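Local coordinates for protein alpha-14 giardin (Giardia lamblia, PDB 3CHJ) that binds calcium and, as an annexin of the parasite cytoskeleton, may act as a calcium-regulated structural element linking the phospholipid bilayer to the underlying axoneme, at residues A[55-58]-A[59-63]; A[109-112]-A[113-117]. All blocks are in the same frame, centred on the assembly; numbering follows the deposited sequence.

Interaction 1. Residues A[55-58]-A[59-63]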
ATOM      1  N   THR A  55     -14.910 -24.178  15.835  1.00 36.08           N
ATOM      2  CA  THR A  55     -15.893 -23.428  16.629  1.00 35.84           C
ATOM      3  C   THR A  55     -17.310 -23.488  16.053  1.00 35.86           C
ATOM      4  O   THR A  55     -18.279 -23.176  16.749  1.00 36.58           O
ATOM      5  CB  THR A  55     -15.501 -21.931  16.771  1.00 35.93           C
ATOM      6  OG1 THR A  55     -15.626 -21.291  15.496  1.00 35.09           O
ATOM      7  CG2 THR A  55     -14.074 -21.766  17.308  1.00 35.60           C
ATOM      8  N   GLY A  56     -17.432 -23.860  14.780  1.00 35.67           N
ATOM      9  CA  GLY A  56     -18.736 -23.878  14.112  1.00 34.60           C
ATOM     10  C   GLY A  56     -19.219 -22.485  13.730  1.00 34.07           C
ATOM     11  O   GLY A  56     -20.316 -22.327  13.190  1.00 34.61           O
ATOM     12  N   THR A  57     -18.391 -21.477  14.007  1.00 32.79           N
ATOM     13  CA  THR A  57     -18.696 -20.085  13.689  1.00 31.35           C
ATOM     14  C   THR A  57     -17.599 -19.547  12.786  1.00 29.82           C
ATOM     15  O   THR A  57     -16.414 -19.819  13.007  1.00 28.99           O
ATOM     16  CB  THR A  57     -18.759 -19.211  14.967  1.00 31.78           C
ATOM     17  OG1 THR A  57     -19.723 -19.756  15.876  1.00 32.22           O
ATOM     18  CG2 THR A  57     -19.154 -17.776  14.638  1.00 31.92           C
ATOM     19  N   PHE A  58     -18.000 -18.783  11.776  1.00 28.18           N
ATOM     20  CA  PHE A  58     -17.042 -18.118  10.912  1.00 26.67           C
ATOM     21  C   PHE A  58     -16.318 -17.006  11.660  1.00 25.25           C
ATOM     22  O   PHE A  58     -16.905 -16.328  12.511  1.00 23.68           O
ATOM     23  CB  PHE A  58     -17.710 -17.599   9.641  1.00 27.54           C
ATOM     24  CG  PHE A  58     -17.977 -18.681   8.631  1.00 28.39           C
ATOM     25  CD1 PHE A  58     -16.984 -19.075   7.733  1.00 30.59           C
ATOM     26  CD2 PHE A  58     -19.207 -19.332   8.602  1.00 31.45           C
ATOM     27  CE1 PHE A  58     -17.225 -20.094   6.800  1.00 31.01           C
ATOM     28  CE2 PHE A  58     -19.459 -20.355   7.674  1.00 30.79           C
ATOM     29  CZ  PHE A  58     -18.462 -20.734   6.775  1.00 30.63           C
ATOM     30  N   LEU A  59     -15.038 -16.836  11.346  1.00 23.30           N
ATOM     31  CA  LEU A  59     -14.218 -15.876  12.072  1.00 22.10           C
ATOM     32  C   LEU A  59     -14.810 -14.473  12.020  1.00 21.64           C
ATOM     33  O   LEU A  59     -14.855 -13.781  13.045  1.00 21.31           O
ATOM     34  CB  LEU A  59     -12.778 -15.880  11.552  1.00 21.70           C
ATOM     35  CG  LEU A  59     -11.818 -14.944  12.300  1.00 20.67           C
ATOM     36  CD1 LEU A  59     -11.716 -15.289  13.779  1.00 21.09           C
ATOM     37  CD2 LEU A  59     -10.448 -14.971  11.633  1.00 21.51           C
ATOM     38  N   ASP A  60     -15.268 -14.048  10.845  1.00 21.49           N
ATOM     39  CA  ASP A  60     -15.795 -12.692  10.712  1.00 21.77           C
ATOM     40  C   ASP A  60     -17.021 -12.458  11.602  1.00 21.56           C
ATOM     41  O   ASP A  60     -17.123 -11.424  12.260  1.00 20.38           O
ATOM     42  CB  ASP A  60     -16.014 -12.281   9.245  1.00 23.17           C
ATOM     43  CG  ASP A  60     -17.061 -13.129   8.518  1.00 25.79           C
ATOM     44  OD1 ASP A  60     -17.416 -14.248   8.971  1.00 29.16           O
ATOM     45  OD2 ASP A  60     -17.518 -12.648   7.456  1.00 30.36           O
ATOM     46  N   ALA A  61     -17.908 -13.451  11.670  1.00 21.89           N
ATOM     47  CA  ALA A  61     -19.094 -13.356  12.531  1.00 22.17           C
ATOM     48  C   ALA A  61     -18.726 -13.256  14.010  1.00 22.40           C
ATOM     49  O   ALA A  61     -19.368 -12.515  14.769  1.00 23.45           O
ATOM     50  CB  ALA A  61     -20.016 -14.548  12.302  1.00 21.85           C
ATOM     51  N   PHE A  62     -17.698 -14.002  14.414  1.00 21.80           N
ATOM     52  CA  PHE A  62     -17.205 -13.978  15.794  1.00 21.50           C
ATOM     53  C   PHE A  62     -16.559 -12.641  16.147  1.00 21.16           C
ATOM     54  O   PHE A  62     -16.818 -12.071  17.220  1.00 20.86           O
ATOM     55  CB  PHE A  62     -16.205 -15.105  16.001  1.00 21.89           C
ATOM     56  CG  PHE A  62     -15.635 -15.170  17.379  1.00 21.58           C
ATOM     57  CD1 PHE A  62     -16.426 -15.542  18.461  1.00 22.77           C
ATOM     58  CD2 PHE A  62     -14.285 -14.899  17.594  1.00 22.94           C
ATOM     59  CE1 PHE A  62     -15.872 -15.625  19.754  1.00 23.70           C
ATOM     60  CE2 PHE A  62     -13.729 -14.975  18.862  1.00 22.15           C
ATOM     61  CZ  PHE A  62     -14.523 -15.337  19.952  1.00 22.29           C
ATOM     62  N   LEU A  63     -15.703 -12.148  15.258  1.00 19.91           N
ATOM     63  CA  LEU A  63     -15.069 -10.858  15.479  1.00 19.41           C
ATOM     64  C   LEU A  63     -16.093  -9.738  15.608  1.00 19.80           C
ATOM     65  O   LEU A  63     -15.923  -8.848  16.436  1.00 19.98           O
ATOM     66  CB  LEU A  63     -14.078 -10.532  14.357  1.00 19.04           C
ATOM     67  CG  LEU A  63     -12.876 -11.466  14.229  1.00 19.32           C
ATOM     68  CD1 LEU A  63     -11.998 -10.987  13.080  1.00 19.15           C
ATOM     69  CD2 LEU A  63     -12.081 -11.568  15.538  1.00 20.60           C
TER

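Interaction 2. Residues A[109-112]-A[113-117]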
ATOM      1  N   LEU A 109       0.143   1.196  -7.064  1.00 11.94           N
ATOM      2  CA  LEU A 109       1.430   1.904  -7.158  1.00 12.44           C
ATOM      3  C   LEU A 109       2.447   1.451  -6.118  1.00 14.15           C
ATOM      4  O   LEU A 109       3.563   1.970  -6.086  1.00 15.21           O
ATOM      5  CB  LEU A 109       1.262   3.419  -7.119  1.00 12.43           C
ATOM      6  CG  LEU A 109       0.395   3.983  -8.244  1.00 10.35           C
ATOM      7  CD1 LEU A 109       0.360   5.510  -8.128  1.00 11.71           C
ATOM      8  CD2 LEU A 109       0.945   3.527  -9.597  1.00 11.43           C
ATOM      9  N   THR A 110       2.065   0.493  -5.280  1.00 13.75           N
ATOM     10  CA  THR A 110       2.976   0.095  -4.184  1.00 14.71           C
ATOM     11  C   THR A 110       3.224  -1.400  -4.146  1.00 15.64           C
ATOM     12  O   THR A 110       3.614  -1.949  -3.106  1.00 16.72           O
ATOM     13  CB  THR A 110       2.499   0.554  -2.812  1.00 14.67           C
ATOM     14  OG1 THR A 110       1.293  -0.150  -2.478  1.00 14.31           O
ATOM     15  CG2 THR A 110       2.283   2.065  -2.759  1.00 14.62           C
ATOM     16  N   ILE A 111       3.005  -2.051  -5.277  1.00 15.89           N
ATOM     17  CA  ILE A 111       3.332  -3.466  -5.429  1.00 17.78           C
ATOM     18  C   ILE A 111       4.306  -3.723  -6.579  1.00 18.81           C
ATOM     19  O   ILE A 111       4.352  -2.989  -7.574  1.00 19.27           O
ATOM     20  CB  ILE A 111       2.071  -4.336  -5.556  1.00 17.41           C
ATOM     21  CG1 ILE A 111       1.237  -3.913  -6.784  1.00 18.37           C
ATOM     22  CG2 ILE A 111       1.296  -4.245  -4.252  1.00 16.35           C
ATOM     23  CD1 ILE A 111      -0.033  -4.708  -7.001  1.00 17.93           C
ATOM     24  N   GLU A 112       5.087  -4.785  -6.433  1.00 19.83           N
ATOM     25  CA  GLU A 112       6.109  -5.097  -7.426  1.00 21.40           C
ATOM     26  C   GLU A 112       5.487  -5.549  -8.754  1.00 22.21           C
ATOM     27  O   GLU A 112       4.335  -6.011  -8.784  1.00 21.88           O
ATOM     28  CB  GLU A 112       7.056  -6.174  -6.875  1.00 21.62           C
ATOM     29  CG  GLU A 112       7.681  -5.837  -5.506  1.00 23.01           C
ATOM     30  CD  GLU A 112       8.631  -4.646  -5.547  1.00 25.51           C
ATOM     31  OE1 GLU A 112       9.188  -4.350  -6.619  1.00 27.52           O
ATOM     32  OE2 GLU A 112       8.826  -4.005  -4.492  1.00 27.30           O
ATOM     33  N   THR A 113       6.234  -5.411  -9.856  1.00 23.56           N
ATOM     34  CA  THR A 113       5.699  -5.781 -11.173  1.00 25.39           C
ATOM     35  C   THR A 113       5.283  -7.251 -11.209  1.00 25.14           C
ATOM     36  O   THR A 113       4.233  -7.585 -11.775  1.00 25.40           O
ATOM     37  CB  THR A 113       6.683  -5.515 -12.347  1.00 25.89           C
ATOM     38  OG1 THR A 113       7.652  -4.531 -11.972  1.00 31.09           O
ATOM     39  CG2 THR A 113       5.910  -5.035 -13.578  1.00 27.35           C
ATOM     40  N   HIS A 114       6.086  -8.125 -10.595  1.00 24.84           N
ATOM     41  CA  HIS A 114       5.727  -9.550 -10.509  1.00 24.90           C
ATOM     42  C   HIS A 114       4.397  -9.773  -9.782  1.00 23.63           C
ATOM     43  O   HIS A 114       3.629 -10.669 -10.140  1.00 23.37           O
ATOM     44  CB  HIS A 114       6.869 -10.411  -9.919  1.00 25.64           C
ATOM     45  CG  HIS A 114       7.078 -10.244  -8.438  1.00 29.22           C
ATOM     46  ND1 HIS A 114       6.345 -10.940  -7.500  1.00 31.68           N
ATOM     47  CD2 HIS A 114       7.966  -9.494  -7.738  1.00 31.78           C
ATOM     48  CE1 HIS A 114       6.751 -10.605  -6.287  1.00 32.89           C
ATOM     49  NE2 HIS A 114       7.738  -9.734  -6.404  1.00 33.17           N
ATOM     50  N   GLU A 115       4.125  -8.934  -8.780  1.00 21.67           N
ATOM     51  CA  GLU A 115       2.897  -9.024  -7.991  1.00 20.68           C
ATOM     52  C   GLU A 115       1.707  -8.523  -8.812  1.00 19.47           C
ATOM     53  O   GLU A 115       0.616  -9.039  -8.681  1.00 17.84           O
ATOM     54  CB  GLU A 115       3.004  -8.216  -6.700  1.00 20.48           C
ATOM     55  CG  GLU A 115       1.880  -8.520  -5.676  1.00 23.20           C
ATOM     56  CD  GLU A 115       2.025  -9.872  -4.968  1.00 28.36           C
ATOM     57  OE1 GLU A 115       3.166 -10.320  -4.743  1.00 31.36           O
ATOM     58  OE2 GLU A 115       0.987 -10.485  -4.621  1.00 30.72           O
ATOM     59  N   VAL A 116       1.919  -7.516  -9.654  1.00 19.13           N
ATOM     60  CA  VAL A 116       0.837  -7.075 -10.553  1.00 19.01           C
ATOM     61  C   VAL A 116       0.465  -8.216 -11.494  1.00 19.95           C
ATOM     62  O   VAL A 116      -0.713  -8.495 -11.730  1.00 19.33           O
ATOM     63  CB  VAL A 116       1.215  -5.822 -11.389  1.00 19.09           C
ATOM     64  CG1 VAL A 116       0.055  -5.418 -12.281  1.00 20.24           C
ATOM     65  CG2 VAL A 116       1.577  -4.664 -10.464  1.00 19.11           C
ATOM     66  N   ARG A 117       1.480  -8.889 -12.019  1.00 20.75           N
ATOM     67  CA  ARG A 117       1.261 -10.015 -12.937  1.00 22.30           C
ATOM     68  C   ARG A 117       0.426 -11.103 -12.248  1.00 21.65           C
ATOM     69  O   ARG A 117      -0.551 -11.615 -12.806  1.00 21.73           O
ATOM     70  CB  ARG A 117       2.606 -10.571 -13.384  1.00 22.66           C
ATOM     71  CG  ARG A 117       2.690 -10.970 -14.858  1.00 25.89           C
ATOM     72  CD  ARG A 117       4.121 -11.336 -15.252  1.00 25.67           C
ATOM     73  NE  ARG A 117       5.099 -10.493 -14.570  1.00 31.62           N
ATOM     74  CZ  ARG A 117       6.385 -10.789 -14.401  1.00 34.36           C
ATOM     75  NH1 ARG A 117       6.887 -11.930 -14.865  1.00 35.97           N
ATOM     76  NH2 ARG A 117       7.171  -9.940 -13.754  1.00 34.23           N
TER

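Interaction 1. Residues A[55-58]-A[59-63]
Phe-58 and Phe-62 join the loop to the first turn of the helix that follows it, and the joint is made by the backbone. The amide N of Phe-62 donates to the carbonyl O of Phe-58 over 3.1 Å, with an N-H...O angle of 159°. Phe-58 is the N-cap residue, immediately before helix 59-64, and its aromatic side chain has no acceptor to offer the amides of the first turn. A second backbone bond, from Leu-63 N to Leu-59 O, continues the helical pattern.

Among the side-chain hydrogen bonds, Asp-60 OD1 reaches the amide N of Ala-61 at 2.9 Å, but the bond is bent and weak. Its carboxylate carbon CG stands between the backbone N and the carbonyl carbon (chi1 63°), which folds the group back over the start of the helix. The carboxylate would probably be favoured there by the helix dipole. Before the cap, Thr-55 OG1 accepts from Thr-57 N at 3.1 Å, an ST turn, and Thr-55 OG1 is also bonded to Phe-51 O of the preceding helix. Gly-56, with positive phi, is the residue at which helix 41-55 gives way. The whole is a tight connection between two successive helices, 41-55 and 59-64, of the all-helical annexin fold.

The van der Waals contacts are modest. Thr-57 CG2, held anti to the backbone N (OG1 at chi1 -57°), lies 4.1 Å from Ala-61 CB, methyl against methyl. Asp-60 OD1 comes within 3.4 Å of Phe-58 CB and approaches the Phe-58 ring obliquely. The Phe-58 side chain packs against Gln-52 of helix 41-55, whereas the Phe-62 ring meets those of Phe-51 and His-66.

Interaction 2. Residues A[109-112]-A[113-117]
His-114 and Glu-112 meet at the start of helix 113-127, just past Thr-113, the first helical residue; the Thr-113 side chain touches Asp-156 and Arg-157. The His-114 ring folds back beside Glu-112: CD2 is 3.5 Å from Glu-112 CB in an oblique approach. Its CG stands between the backbone N and carbonyl carbon (chi1 73°), which swings the imidazole back toward the loop. Ring and carboxylate planes are only 18° apart, but the acid turns to a salt bridge with Arg-198. Glu-115 gives its amide N to Glu-112 O in a weak, bent bond of 2.9 Å, while Glu-115 CB and CG pass Ile-111 CB at 4.2 Å. Val-116 N also donates to Glu-112 O, over 3.0 Å at 152°, so this carbonyl receives two amides. The same valine's CG2 rests against Ile-111 CG1 and CD1, both at 3.8 Å, the two side chains crossing at about a right angle. With Glu-112 as N-cap, the contact between Ile-111 and Val-116 joins N' to N4, a hydrophobic staple at a helix N-terminus in the part of the chain belonging to the annexin sequence family.

Interactions 1 and 2 illustrate one principle, a short loop feeding directly into a helix, in two settings. In each, the carbonyl of the N-cap residue takes the amide four positions later, yet the cap side chain differs: aromatic at 55-58, acidic at 109-112. Interaction 1 is a surface contact with slight apolar packing, its centre about 27 Å from the centre of the chain; interaction 2, its centre about 11 Å from the same point, is partly buried and adds an isoleucine-valine contact, while its cap residue bonds outside both segments to Arg-198. They serve different helix pairs, 41-55 with 59-64 and 101-108 with 113-127, and do not touch: their centres are about 32 Å apart.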